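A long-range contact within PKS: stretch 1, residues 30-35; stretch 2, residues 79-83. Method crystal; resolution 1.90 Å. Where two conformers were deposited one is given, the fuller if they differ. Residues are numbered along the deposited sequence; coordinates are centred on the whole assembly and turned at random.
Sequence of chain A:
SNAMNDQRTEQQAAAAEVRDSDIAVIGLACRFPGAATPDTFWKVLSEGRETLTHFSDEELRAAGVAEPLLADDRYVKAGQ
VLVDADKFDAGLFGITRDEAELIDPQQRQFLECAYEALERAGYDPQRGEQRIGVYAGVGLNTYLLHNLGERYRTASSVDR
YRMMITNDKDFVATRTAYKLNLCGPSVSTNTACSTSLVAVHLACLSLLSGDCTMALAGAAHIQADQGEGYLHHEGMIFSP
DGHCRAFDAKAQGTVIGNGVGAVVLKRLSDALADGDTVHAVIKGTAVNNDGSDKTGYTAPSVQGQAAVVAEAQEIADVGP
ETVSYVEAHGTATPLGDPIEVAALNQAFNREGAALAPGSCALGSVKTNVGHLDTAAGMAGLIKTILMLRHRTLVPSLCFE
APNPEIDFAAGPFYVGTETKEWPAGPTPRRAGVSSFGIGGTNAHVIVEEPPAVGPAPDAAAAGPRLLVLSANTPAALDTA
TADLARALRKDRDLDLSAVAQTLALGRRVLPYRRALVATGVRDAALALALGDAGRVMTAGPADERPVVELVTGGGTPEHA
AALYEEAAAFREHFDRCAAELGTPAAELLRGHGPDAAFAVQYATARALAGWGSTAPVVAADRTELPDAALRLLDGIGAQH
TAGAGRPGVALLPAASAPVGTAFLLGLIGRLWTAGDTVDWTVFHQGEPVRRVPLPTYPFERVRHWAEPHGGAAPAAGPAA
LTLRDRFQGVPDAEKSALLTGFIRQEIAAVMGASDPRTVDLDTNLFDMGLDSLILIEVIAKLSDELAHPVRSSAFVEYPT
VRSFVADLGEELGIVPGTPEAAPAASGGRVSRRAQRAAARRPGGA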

# COMPACT_ATOMS: atom_id res chain seq x y z
N CYS A 30 -4.33 19.43 8.59
CA CYS A 30 -3.23 19.06 9.45
C CYS A 30 -3.45 19.53 10.87
O CYS A 30 -3.99 20.62 11.12
CB CYS A 30 -1.91 19.63 8.91
SG CYS A 30 -1.93 21.44 8.69
N ARG A 31 -3.02 18.69 11.79
CA ARG A 31 -2.88 19.04 13.18
C ARG A 31 -1.46 18.65 13.55
O ARG A 31 -1.14 17.46 13.66
CB ARG A 31 -3.91 18.33 14.04
CG ARG A 31 -5.34 18.55 13.53
CD ARG A 31 -6.28 17.47 14.00
NE ARG A 31 -7.68 17.84 13.76
CZ ARG A 31 -8.70 17.32 14.43
NH1 ARG A 31 -8.47 16.39 15.36
NH2 ARG A 31 -9.94 17.72 14.16
N PHE A 32 -0.61 19.67 13.69
CA PHE A 32 0.81 19.51 13.96
C PHE A 32 1.09 20.23 15.28
O PHE A 32 0.23 20.98 15.76
CB PHE A 32 1.65 20.10 12.83
CG PHE A 32 1.51 19.39 11.50
CD1 PHE A 32 1.33 18.02 11.43
CD2 PHE A 32 1.58 20.10 10.32
CE1 PHE A 32 1.21 17.38 10.20
CE2 PHE A 32 1.45 19.46 9.10
CZ PHE A 32 1.29 18.10 9.04
N PRO A 33 2.27 20.03 15.88
CA PRO A 33 2.55 20.84 17.07
C PRO A 33 2.43 22.33 16.77
O PRO A 33 2.96 22.80 15.77
CB PRO A 33 3.99 20.47 17.42
CG PRO A 33 4.16 19.09 16.85
CD PRO A 33 3.38 19.11 15.57
N GLY A 34 1.68 23.04 17.61
CA GLY A 34 1.53 24.47 17.47
C GLY A 34 0.57 24.90 16.37
O GLY A 34 0.42 26.10 16.13
N ALA A 35 -0.09 23.95 15.71
CA ALA A 35 -0.95 24.31 14.57
C ALA A 35 -2.01 23.28 14.31
O ALA A 35 -1.71 22.18 13.85
CB ALA A 35 -0.11 24.48 13.30
N GLY A 79 9.37 18.55 24.41
CA GLY A 79 8.74 17.68 23.45
C GLY A 79 7.95 18.49 22.44
O GLY A 79 7.72 19.68 22.63
N GLN A 80 7.57 17.82 21.35
CA GLN A 80 6.76 18.42 20.30
C GLN A 80 5.41 17.77 20.37
O GLN A 80 5.20 16.71 19.78
CB GLN A 80 7.40 18.18 18.93
CG GLN A 80 8.65 19.00 18.69
CD GLN A 80 8.35 20.42 18.27
OE1 GLN A 80 7.22 20.89 18.40
NE2 GLN A 80 9.36 21.11 17.73
N VAL A 81 4.49 18.39 21.12
CA VAL A 81 3.22 17.75 21.44
C VAL A 81 2.06 18.22 20.57
O VAL A 81 2.00 19.37 20.12
CB VAL A 81 2.83 17.98 22.93
CG1 VAL A 81 4.02 17.67 23.83
CG2 VAL A 81 2.34 19.38 23.16
N LEU A 82 1.14 17.30 20.33
CA LEU A 82 -0.11 17.61 19.67
C LEU A 82 -1.20 17.85 20.73
O LEU A 82 -1.62 16.92 21.42
CB LEU A 82 -0.53 16.49 18.73
CG LEU A 82 -1.87 16.72 18.03
CD1 LEU A 82 -1.79 17.95 17.14
CD2 LEU A 82 -2.24 15.48 17.22
N VAL A 83 -1.64 19.10 20.86
CA VAL A 83 -2.67 19.45 21.84
C VAL A 83 -3.99 18.78 21.49
O VAL A 83 -4.36 18.69 20.31
CB VAL A 83 -2.88 20.98 21.92
CG1 VAL A 83 -3.96 21.34 22.95
CG2 VAL A 83 -1.57 21.69 22.26
O HOH W 1 2.20 21.93 20.65
O HOH W 2 -0.62 21.27 19.04

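The two stretches pack without a direct hydrogen bond between them; van der Waals contact, a CA-H...O interaction and two bridging waters join them, and the summed buried surface is 239 Å². Cys-30, in the strand that leads into the contact, stays out of reach of stretch 2. The Arg-31 CA-to-CB bond points toward Leu-82, and the aliphatic base of the side chain packs there, CB lying 3.8 Å from Leu-82 CD1, while its end leads away and the guanidinium is hydrogen-bonded elsewhere in the structure. Leu-82, with chi1 t and chi2 p, brings CD1 to 3.6 Å from Arg-31 O, so that a methyl group covers the backbone as well as the side chain.

The CA-to-CB bond of Phe-32 points away from stretch 2, and the residue adds only a backbone contact, its O lying 3.9 Å from Leu-82 CD1. It opens a type II turn closed by paired backbone hydrogen bonds with Ala-35: Phe-32 N to Ala-35 O at 2.7 Å and Ala-35 N to Phe-32 O at 3.0 Å. Pro-33, at the second position of this turn, has a phi of -55° that suits the proline ring, and it loses the most surface to the contact. Its CA makes a CA-H...O contact of 3.4 Å with Val-81 O, and its CB lies 3.4 Å from Gln-80 OE1, whose side chain, m at both chi1 and chi2, comes nearer at its end.

Gly-34 follows with a phi of 77°, a value that favours glycine. Its N stands 4.5 Å from Val-81 O, and water fills the gap: water 1 donates to Val-81 O at 2.6 Å and accepts weakly from Gly-34 N at 3.3 Å, whereas water 2 accepts from Gly-34 N at 3.2 Å and from Val-83 N at 3.0 Å. The CA-to-CB bond of Ala-35 points away, completing the turn.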